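Local coordinates for protein probable fumarate reductase Ifc3 (Shewanella frigidimarina, PDB 1QO8) that catalyses the essentially one-way reduction of fumarate to succinate in vitro, using one FAD and four covalently bound c-type hemes in each subunit, at residues Val25-Glu29 / Gly291-Tyr297; Tyr463-Val467 / Met480-Thr485. One frame throughout, in Å; residues are numbered along the deposited sequence.

Contact 1 of 2, residues Val25-Glu29 / Gly291-Tyr297; sequences VTDSE and GKHTGYY. With HEM (protoporphyrin IX containing Fe), chain F.
Val25 lays its CG1 methyl over one face of the His293 imidazole, a CH-pi contact 3.9 Å from CG1 to the ring centroid and 18° off the ring normal. Val25 belongs to a heme-domain loop that ends in a type I turn from Thr26 to Glu29, closed by Glu29 N to Thr26 O at 2.9 Å; Glu29 occupies the N-cap position, right before helix 30-40. Residues 292-294, with helical backbone angles, connect strands 284-291 and 295-301 in a tight hairpin: Gly291 N donates to Gly295 O at 2.9 Å and Gly295 N to Gly291 O at 2.8 Å, with Gly295 phi at 90°. Asp27 and His293 have the closest CA atoms, 5.2 Å apart. Asp27 (chi1 m) puts its carboxylate into this bend: OD1 accepts His293 N at 2.7 Å and Thr294 N at 2.8 Å, while OD2 accepts Thr294 OG1 at 2.7 Å. A water 2.4 Å from Asp27 OD2 lies 2.8 Å from Tyr297 OH, which also bonds Arg268. With chi1 m, His293 directs ND1 to Thr26 O at 3.0 Å, within the pocket of the heme ligated by His19 and His72. Lys292, extended, brings NZ 2.7 Å from Glu29 OE2 in a salt bridge, although the position of OE2 is less certain; Glu29 OE1 bonds Thr66. The contact joins the cytochrome domain to a flavoprotein beta-hairpin, and its chemistry implies a polar interface: Asp27's buried carboxylate is satisfied by two amides, a hydroxyl and a water, whereas Glu29's is paired with a lysine.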
ATOM      1  N   VAL A  25      22.287 -26.411  22.231  1.00 46.29           N
ATOM      2  CA  VAL A  25      20.935 -26.850  21.742  1.00 44.87           C
ATOM      3  C   VAL A  25      20.764 -26.315  20.343  1.00 44.16           C
ATOM      4  O   VAL A  25      21.025 -25.136  20.116  1.00 43.60           O
ATOM      5  CB  VAL A  25      19.885 -26.380  22.723  1.00 46.61           C
ATOM      6  CG1 VAL A  25      18.475 -26.869  22.280  1.00 45.63           C
ATOM      7  CG2 VAL A  25      20.258 -26.810  24.123  1.00 44.48           C
ATOM      8  N   THR A  26      20.525 -27.091  19.294  1.00 43.47           N
ATOM      9  CA  THR A  26      20.271 -26.527  17.993  1.00 45.29           C
ATOM     10  C   THR A  26      18.899 -25.801  17.900  1.00 44.35           C
ATOM     11  O   THR A  26      17.997 -25.934  18.731  1.00 42.50           O
ATOM     12  CB  THR A  26      20.289 -27.585  16.877  1.00 47.69           C
ATOM     13  OG1 THR A  26      19.201 -28.518  17.136  1.00 47.77           O
ATOM     14  CG2 THR A  26      21.641 -28.319  16.946  1.00 44.56           C
ATOM     15  N   ASP A  27      18.818 -24.904  16.920  1.00 41.25           N
ATOM     16  CA  ASP A  27      17.581 -24.119  16.706  1.00 43.33           C
ATOM     17  C   ASP A  27      16.350 -25.015  16.611  1.00 38.57           C
ATOM     18  O   ASP A  27      15.409 -24.719  17.337  1.00 39.06           O
ATOM     19  CB  ASP A  27      17.774 -23.206  15.486  1.00 42.30           C
ATOM     20  CG  ASP A  27      18.780 -22.125  15.922  1.00 45.29           C
ATOM     21  OD1 ASP A  27      18.838 -21.647  17.066  1.00 46.26           O
ATOM     22  OD2 ASP A  27      19.490 -21.700  15.007  1.00 46.30           O
ATOM     23  N   SER A  28      16.451 -26.120  15.870  1.00 41.30           N
ATOM     24  CA  SER A  28      15.376 -27.040  15.710  1.00 41.25           C
ATOM     25  C   SER A  28      15.242 -27.952  16.927  1.00 43.18           C
ATOM     26  O   SER A  28      14.303 -28.767  16.855  1.00 44.79           O
ATOM     27  CB  SER A  28      15.406 -27.892  14.459  1.00 39.92           C
ATOM     28  OG  SER A  28      15.744 -27.224  13.291  1.00 38.12           O
ATOM     29  N   GLU A  29      16.026 -27.871  18.000  1.00 43.92           N
ATOM     30  CA  GLU A  29      15.918 -28.794  19.141  1.00 40.27           C
ATOM     31  C   GLU A  29      15.843 -30.263  18.819  1.00 39.98           C
ATOM     32  O   GLU A  29      15.160 -31.124  19.421  1.00 40.82           O
ATOM     33  CB  GLU A  29      14.789 -28.318  20.071  1.00 42.97           C
ATOM     34  CG  GLU A  29      14.944 -26.804  20.391  1.00 41.85           C
ATOM     35  CD  GLU A  29      13.818 -26.223  21.195  1.00 42.64           C
ATOM     36  OE1 GLU A  29      12.771 -26.894  21.484  1.00 43.70           O
ATOM     37  OE2 GLU A  29      13.854 -25.065  21.677  1.00 40.30           O
ATOM     38  N   GLY A 291      18.012 -17.378  14.929  1.00 45.60           N
ATOM     39  CA  GLY A 291      17.738 -18.714  15.406  1.00 44.40           C
ATOM     40  C   GLY A 291      17.514 -18.569  16.890  1.00 46.36           C
ATOM     41  O   GLY A 291      18.239 -17.777  17.545  1.00 47.33           O
ATOM     42  N   LYS A 292      16.558 -19.363  17.392  1.00 42.28           N
ATOM     43  CA  LYS A 292      16.223 -19.245  18.817  1.00 40.67           C
ATOM     44  C   LYS A 292      17.444 -19.495  19.713  1.00 40.48           C
ATOM     45  O   LYS A 292      17.464 -18.963  20.820  1.00 40.02           O
ATOM     46  CB  LYS A 292      15.173 -20.355  19.073  1.00 40.42           C
ATOM     47  CG  LYS A 292      14.827 -20.590  20.550  1.00 41.14           C
ATOM     48  CD  LYS A 292      13.682 -21.630  20.627  1.00 44.64           C
ATOM     49  CE  LYS A 292      13.166 -21.775  22.082  1.00 43.33           C
ATOM     50  NZ  LYS A 292      12.227 -22.988  22.025  1.00 42.57           N
ATOM     51  N   HIS A 293      18.232 -20.488  19.378  1.00 40.10           N
ATOM     52  CA  HIS A 293      19.328 -20.863  20.326  1.00 48.42           C
ATOM     53  C   HIS A 293      20.640 -20.230  19.870  1.00 50.22           C
ATOM     54  O   HIS A 293      21.445 -19.719  20.593  1.00 51.71           O
ATOM     55  CB  HIS A 293      19.466 -22.426  20.336  1.00 42.65           C
ATOM     56  CG  HIS A 293      18.240 -22.880  21.116  1.00 42.37           C
ATOM     57  ND1 HIS A 293      17.240 -23.708  20.633  1.00 44.60           N
ATOM     58  CD2 HIS A 293      17.861 -22.549  22.354  1.00 38.63           C
ATOM     59  CE1 HIS A 293      16.331 -23.867  21.579  1.00 40.28           C
ATOM     60  NE2 HIS A 293      16.674 -23.144  22.625  1.00 44.03           N
ATOM     61  N   THR A 294      20.814 -20.234  18.552  1.00 52.78           N
ATOM     62  CA  THR A 294      22.113 -19.834  18.009  1.00 54.78           C
ATOM     63  C   THR A 294      22.203 -18.325  17.834  1.00 54.96           C
ATOM     64  O   THR A 294      23.290 -17.807  17.789  1.00 52.62           O
ATOM     65  CB  THR A 294      22.305 -20.557  16.681  1.00 53.99           C
ATOM     66  OG1 THR A 294      21.513 -20.011  15.676  1.00 56.06           O
ATOM     67  CG2 THR A 294      21.983 -22.019  16.845  1.00 57.40           C
ATOM     68  N   GLY A 295      21.072 -17.611  17.771  1.00 53.11           N
ATOM     69  CA  GLY A 295      21.150 -16.157  17.652  1.00 50.86           C
ATOM     70  C   GLY A 295      21.180 -15.800  16.180  1.00 50.65           C
ATOM     71  O   GLY A 295      20.747 -16.580  15.297  1.00 50.43           O
ATOM     72  N   TYR A 296      21.784 -14.660  15.877  1.00 50.53           N
ATOM     73  CA  TYR A 296      21.766 -14.088  14.543  1.00 49.05           C
ATOM     74  C   TYR A 296      22.951 -14.552  13.761  1.00 51.31           C
ATOM     75  O   TYR A 296      24.085 -14.494  14.284  1.00 53.64           O
ATOM     76  CB  TYR A 296      21.764 -12.568  14.566  1.00 50.17           C
ATOM     77  CG  TYR A 296      20.491 -11.953  15.130  1.00 51.29           C
ATOM     78  CD1 TYR A 296      20.256 -11.896  16.499  1.00 50.66           C
ATOM     79  CD2 TYR A 296      19.528 -11.443  14.280  1.00 50.10           C
ATOM     80  CE1 TYR A 296      19.093 -11.320  16.959  1.00 51.51           C
ATOM     81  CE2 TYR A 296      18.373 -10.852  14.747  1.00 47.13           C
ATOM     82  CZ  TYR A 296      18.150 -10.811  16.071  1.00 48.09           C
ATOM     83  OH  TYR A 296      17.016 -10.237  16.573  1.00 48.10           O
ATOM     84  N   TYR A 297      22.740 -14.929  12.527  1.00 50.26           N
ATOM     85  CA  TYR A 297      23.831 -15.400  11.678  1.00 50.51           C
ATOM     86  C   TYR A 297      23.434 -15.237  10.220  1.00 51.71           C
ATOM     87  O   TYR A 297      22.214 -15.116   9.963  1.00 52.90           O
ATOM     88  CB  TYR A 297      24.193 -16.840  11.912  1.00 52.23           C
ATOM     89  CG  TYR A 297      23.211 -17.908  11.534  1.00 49.41           C
ATOM     90  CD1 TYR A 297      22.139 -18.163  12.393  1.00 51.09           C
ATOM     91  CD2 TYR A 297      23.338 -18.631  10.373  1.00 47.90           C
ATOM     92  CE1 TYR A 297      21.206 -19.146  12.060  1.00 51.21           C
ATOM     93  CE2 TYR A 297      22.413 -19.605  10.045  1.00 51.23           C
ATOM     94  CZ  TYR A 297      21.347 -19.851  10.908  1.00 51.73           C
ATOM     95  OH  TYR A 297      20.452 -20.830  10.609  1.00 49.52           O
TER
HETATM   96  CHA HEM F 604      17.301 -25.482  26.585  1.00 41.36           C
HETATM   97  CHB HEM F 604      20.465 -26.183  30.249  1.00 43.86           C
HETATM   98  CHC HEM F 604      18.415 -30.415  31.408  1.00 43.05           C
HETATM   99  CHD HEM F 604      15.241 -29.711  27.805  1.00 42.45           C
HETATM  100  C1A HEM F 604      18.361 -25.367  27.473  1.00 49.02           C
HETATM  101  C2A HEM F 604      19.348 -24.305  27.385  1.00 49.36           C
HETATM  102  C3A HEM F 604      20.176 -24.504  28.410  1.00 47.53           C
HETATM  103  C4A HEM F 604      19.758 -25.661  29.149  1.00 47.84           C
HETATM  104  CMA HEM F 604      21.401 -23.683  28.845  1.00 46.03           C
HETATM  105  CAA HEM F 604      19.396 -23.184  26.312  1.00 51.32           C
HETATM  106  CBA HEM F 604      18.502 -21.979  26.256  1.00 60.44           C
HETATM  107  CGA HEM F 604      18.726 -20.755  25.397  1.00 64.99           C
HETATM  108  O1A HEM F 604      18.506 -19.641  26.018  1.00 67.10           O
HETATM  109  O2A HEM F 604      19.066 -20.785  24.171  1.00 62.09           O
HETATM  110  C1B HEM F 604      20.117 -27.317  30.942  1.00 46.14           C
HETATM  111  C2B HEM F 604      20.656 -27.754  32.228  1.00 49.79           C
HETATM  112  C3B HEM F 604      20.056 -28.897  32.580  1.00 47.54           C
HETATM  113  C4B HEM F 604      19.175 -29.250  31.489  1.00 45.90           C
HETATM  114  CMB HEM F 604      21.684 -26.931  33.039  1.00 48.83           C
HETATM  115  CAB HEM F 604      20.175 -29.694  33.880  1.00 48.56           C
HETATM  116  CBB HEM F 604      20.295 -29.311  35.173  1.00 45.50           C
HETATM  117  C1C HEM F 604      17.404 -30.624  30.481  1.00 46.64           C
HETATM  118  C2C HEM F 604      16.563 -31.799  30.384  1.00 44.52           C
HETATM  119  C3C HEM F 604      15.692 -31.580  29.441  1.00 46.80           C
HETATM  120  C4C HEM F 604      15.941 -30.290  28.855  1.00 47.18           C
HETATM  121  CMC HEM F 604      16.717 -33.044  31.295  1.00 43.34           C
HETATM  122  CAC HEM F 604      14.453 -32.403  28.959  1.00 46.57           C
HETATM  123  CBC HEM F 604      13.637 -32.985  29.874  1.00 46.20           C
HETATM  124  C1D HEM F 604      15.470 -28.510  27.170  1.00 40.50           C
HETATM  125  C2D HEM F 604      14.738 -27.941  26.069  1.00 42.50           C
HETATM  126  C3D HEM F 604      15.299 -26.783  25.770  1.00 42.28           C
HETATM  127  C4D HEM F 604      16.452 -26.575  26.655  1.00 42.65           C
HETATM  128  CMD HEM F 604      13.495 -28.649  25.449  1.00 41.38           C
HETATM  129  CAD HEM F 604      14.909 -25.688  24.738  1.00 40.60           C
HETATM  130  CBD HEM F 604      14.156 -24.567  25.529  1.00 40.78           C
HETATM  131  CGD HEM F 604      13.057 -25.040  26.461  1.00 43.25           C
HETATM  132  O1D HEM F 604      12.243 -25.885  25.976  1.00 41.95           O
HETATM  133  O2D HEM F 604      12.968 -24.623  27.638  1.00 40.35           O
HETATM  134  NA  HEM F 604      18.674 -26.237  28.513  1.00 45.70           N
HETATM  135  NB  HEM F 604      19.207 -28.246  30.543  1.00 45.91           N
HETATM  136  NC  HEM F 604      17.028 -29.719  29.496  1.00 44.11           N
HETATM  137  ND  HEM F 604      16.495 -27.662  27.489  1.00 44.65           N
HETATM  138 FE   HEM F 604      17.785 -27.962  29.057  1.00 41.95          FE
HETATM  139  O   HOH W   1      18.780 -21.562  12.668  1.00 52.53           O

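Contact 2 of 2, residues Tyr463-Val467 / Met480-Thr485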
ATOM      1  N   TYR A 463     -38.825 -13.668  17.086  1.00 41.49           N
ATOM      2  CA  TYR A 463     -38.454 -14.431  15.870  1.00 38.42           C
ATOM      3  C   TYR A 463     -39.360 -15.673  15.757  1.00 36.50           C
ATOM      4  O   TYR A 463     -39.605 -16.083  14.628  1.00 36.31           O
ATOM      5  CB  TYR A 463     -36.984 -14.898  16.003  1.00 35.32           C
ATOM      6  CG  TYR A 463     -36.493 -15.556  14.741  1.00 32.54           C
ATOM      7  CD1 TYR A 463     -35.991 -14.807  13.703  1.00 34.30           C
ATOM      8  CD2 TYR A 463     -36.508 -16.904  14.595  1.00 35.52           C
ATOM      9  CE1 TYR A 463     -35.537 -15.320  12.493  1.00 34.86           C
ATOM     10  CE2 TYR A 463     -36.023 -17.509  13.413  1.00 33.26           C
ATOM     11  CZ  TYR A 463     -35.591 -16.727  12.416  1.00 33.78           C
ATOM     12  OH  TYR A 463     -35.092 -17.360  11.295  1.00 34.97           O
ATOM     13  N   ASN A 464     -39.723 -16.371  16.825  1.00 38.49           N
ATOM     14  CA  ASN A 464     -40.657 -17.500  16.680  1.00 43.67           C
ATOM     15  C   ASN A 464     -41.988 -17.087  16.023  1.00 46.72           C
ATOM     16  O   ASN A 464     -42.533 -17.804  15.173  1.00 45.19           O
ATOM     17  CB  ASN A 464     -40.959 -18.150  18.058  1.00 45.05           C
ATOM     18  CG  ASN A 464     -39.675 -18.835  18.603  1.00 45.60           C
ATOM     19  OD1 ASN A 464     -38.736 -19.101  17.827  1.00 45.40           O
ATOM     20  ND2 ASN A 464     -39.610 -19.089  19.915  1.00 43.30           N
ATOM     21  N   GLY A 465     -42.450 -15.854  16.283  1.00 48.26           N
ATOM     22  CA  GLY A 465     -43.652 -15.327  15.612  1.00 47.20           C
ATOM     23  C   GLY A 465     -43.314 -15.060  14.161  1.00 49.41           C
ATOM     24  O   GLY A 465     -44.196 -15.234  13.321  1.00 49.28           O
ATOM     25  N   TYR A 466     -42.064 -14.655  13.819  1.00 48.32           N
ATOM     26  CA  TYR A 466     -41.728 -14.518  12.413  1.00 46.73           C
ATOM     27  C   TYR A 466     -41.682 -15.899  11.781  1.00 46.61           C
ATOM     28  O   TYR A 466     -41.888 -15.983  10.559  1.00 43.46           O
ATOM     29  CB  TYR A 466     -40.441 -13.750  12.067  1.00 44.34           C
ATOM     30  CG  TYR A 466     -40.282 -12.420  12.779  1.00 47.87           C
ATOM     31  CD1 TYR A 466     -41.459 -11.657  13.021  1.00 48.60           C
ATOM     32  CD2 TYR A 466     -39.057 -11.918  13.217  1.00 47.66           C
ATOM     33  CE1 TYR A 466     -41.404 -10.472  13.700  1.00 47.98           C
ATOM     34  CE2 TYR A 466     -38.968 -10.716  13.890  1.00 48.88           C
ATOM     35  CZ  TYR A 466     -40.165  -9.997  14.111  1.00 50.78           C
ATOM     36  OH  TYR A 466     -40.123  -8.811  14.801  1.00 45.71           O
ATOM     37  N   VAL A 467     -41.395 -16.975  12.594  1.00 46.51           N
ATOM     38  CA  VAL A 467     -41.406 -18.205  11.784  1.00 44.95           C
ATOM     39  C   VAL A 467     -42.904 -18.639  11.637  1.00 45.61           C
ATOM     40  O   VAL A 467     -43.167 -19.186  10.581  1.00 43.57           O
ATOM     41  CB  VAL A 467     -40.394 -19.261  12.057  1.00 45.72           C
ATOM     42  CG1 VAL A 467     -39.201 -18.904  13.023  1.00 44.87           C
ATOM     43  CG2 VAL A 467     -40.895 -20.664  12.280  1.00 42.75           C
ATOM     44  N   MET A 480     -37.305 -18.640   6.959  1.00 43.34           N
ATOM     45  CA  MET A 480     -37.161 -18.941   8.354  1.00 44.87           C
ATOM     46  C   MET A 480     -37.558 -20.370   8.738  1.00 45.64           C
ATOM     47  O   MET A 480     -38.648 -20.731   9.151  1.00 46.38           O
ATOM     48  CB  MET A 480     -37.817 -17.877   9.231  1.00 47.46           C
ATOM     49  CG  MET A 480     -37.467 -16.421   8.712  1.00 46.87           C
ATOM     50  SD  MET A 480     -38.455 -15.333   9.743  1.00 49.56           S
ATOM     51  CE  MET A 480     -39.691 -15.017   8.423  1.00 54.60           C
ATOM     52  N   PRO A 481     -36.541 -21.290   8.753  1.00 45.90           N
ATOM     53  CA  PRO A 481     -36.903 -22.701   8.673  1.00 44.31           C
ATOM     54  C   PRO A 481     -37.043 -23.209  10.065  1.00 43.67           C
ATOM     55  O   PRO A 481     -37.579 -24.305  10.164  1.00 45.75           O
ATOM     56  CB  PRO A 481     -35.945 -23.460   7.826  1.00 43.75           C
ATOM     57  CG  PRO A 481     -34.924 -22.419   7.431  1.00 47.25           C
ATOM     58  CD  PRO A 481     -35.360 -21.040   7.814  1.00 42.41           C
ATOM     59  N   LEU A 482     -36.749 -22.529  11.137  1.00 41.25           N
ATOM     60  CA  LEU A 482     -36.789 -23.253  12.409  1.00 38.55           C
ATOM     61  C   LEU A 482     -36.944 -22.103  13.353  1.00 40.06           C
ATOM     62  O   LEU A 482     -36.290 -21.089  13.170  1.00 41.48           O
ATOM     63  CB  LEU A 482     -35.349 -23.868  12.727  1.00 43.18           C
ATOM     64  CG  LEU A 482     -34.877 -25.094  11.953  1.00 43.30           C
ATOM     65  CD1 LEU A 482     -33.470 -25.688  12.380  1.00 43.92           C
ATOM     66  CD2 LEU A 482     -35.885 -26.245  12.117  1.00 43.67           C
ATOM     67  N   ASN A 483     -37.640 -22.294  14.419  1.00 39.98           N
ATOM     68  CA  ASN A 483     -37.777 -21.410  15.528  1.00 42.51           C
ATOM     69  C   ASN A 483     -36.858 -21.937  16.632  1.00 41.36           C
ATOM     70  O   ASN A 483     -36.165 -22.932  16.420  1.00 42.86           O
ATOM     71  CB  ASN A 483     -39.230 -21.716  16.003  1.00 48.33           C
ATOM     72  CG  ASN A 483     -39.127 -23.208  16.386  1.00 51.01           C
ATOM     73  OD1 ASN A 483     -38.717 -24.048  15.562  1.00 56.71           O
ATOM     74  ND2 ASN A 483     -39.402 -23.774  17.495  1.00 51.15           N
ATOM     75  N   MET A 484     -36.967 -21.390  17.800  1.00 41.88           N
ATOM     76  CA  MET A 484     -36.157 -21.696  18.959  1.00 43.79           C
ATOM     77  C   MET A 484     -37.163 -21.993  20.078  1.00 45.38           C
ATOM     78  O   MET A 484     -37.594 -21.090  20.805  1.00 45.62           O
ATOM     79  CB  MET A 484     -35.233 -20.499  19.255  1.00 40.68           C
ATOM     80  CG  MET A 484     -34.104 -20.410  18.207  1.00 43.89           C
ATOM     81  SD  MET A 484     -32.927 -19.058  18.530  1.00 42.29           S
ATOM     82  CE  MET A 484     -32.267 -19.638  20.060  1.00 42.14           C
ATOM     83  N   THR A 485     -37.542 -23.251  20.177  1.00 44.82           N
ATOM     84  CA  THR A 485     -38.484 -23.738  21.176  1.00 47.49           C
ATOM     85  C   THR A 485     -38.017 -25.057  21.742  1.00 50.29           C
ATOM     86  O   THR A 485     -38.625 -25.452  22.751  1.00 51.81           O
ATOM     87  CB  THR A 485     -39.849 -24.081  20.486  1.00 46.88           C
ATOM     88  OG1 THR A 485     -39.531 -24.904  19.359  1.00 46.37           O
ATOM     89  CG2 THR A 485     -40.575 -22.860  19.976  1.00 45.97           C
TER
HETATM   90  O   HOH W   2     -34.866 -19.992  11.360  1.00 35.04           O
HETATM   91  O   HOH W   3     -41.191 -19.590   8.082  1.00 44.09           O
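The side-chain amide of Asn464, on helix 453-469, pairs with the backbone of Met484 in both directions: OD1 accepts Met484 N at 2.9 Å, and ND2 donates to Met484 O at 3.0 Å. This two-point grip ties the helix to the returning loop that leads into strand 489-505. Two waters serve other polar groups. One accepts from Tyr463 OH at 2.6 Å and donates to Leu482 O at 2.6 Å; the second donates to Val467 O at 3.2 Å and Met480 O at 3.0 Å, near the helix's last turn. Apolar packing, chiefly around Met480, completes the contact. Met480 SD lies 4.6 Å from the Tyr463 ring centroid in an oblique Met-aromatic contact and 3.4 Å from Tyr466 CB, while Val467 CB meets Met480 CB at 4.1 Å. Beyond the helix, Thr485 N bonds Asp417, and Leu482 packs on helix 418-423. The chemistry implies that a loop without regular structure is held by an asparagine standing in for a backbone partner and by two water bridges, one hydroxyl-to-carbonyl and one carbonyl-to-carbonyl, around an apolar patch centred on Met480.

How the contacts relate
Contacts 1 and 2 lie on opposite sides of the chain's centre, their own centres 58 Å apart and their nearest atoms about 45 Å apart, and they follow one another in sequence. Contact 1 brings together segments with 261 residues between them and joins two domains; contact 2 closes a local excursion, with only 12 residues between its segments, inside the flavoprotein region. Their relation to the cofactors differs likewise. Contact 1 includes Glu29 and His293 of a heme pocket, and the nearest atoms of Gly291 and the FAD are about 10 Å apart, whereas contact 2 is remote from the cofactor and substrate sites, its centre 37 Å from that of the chain.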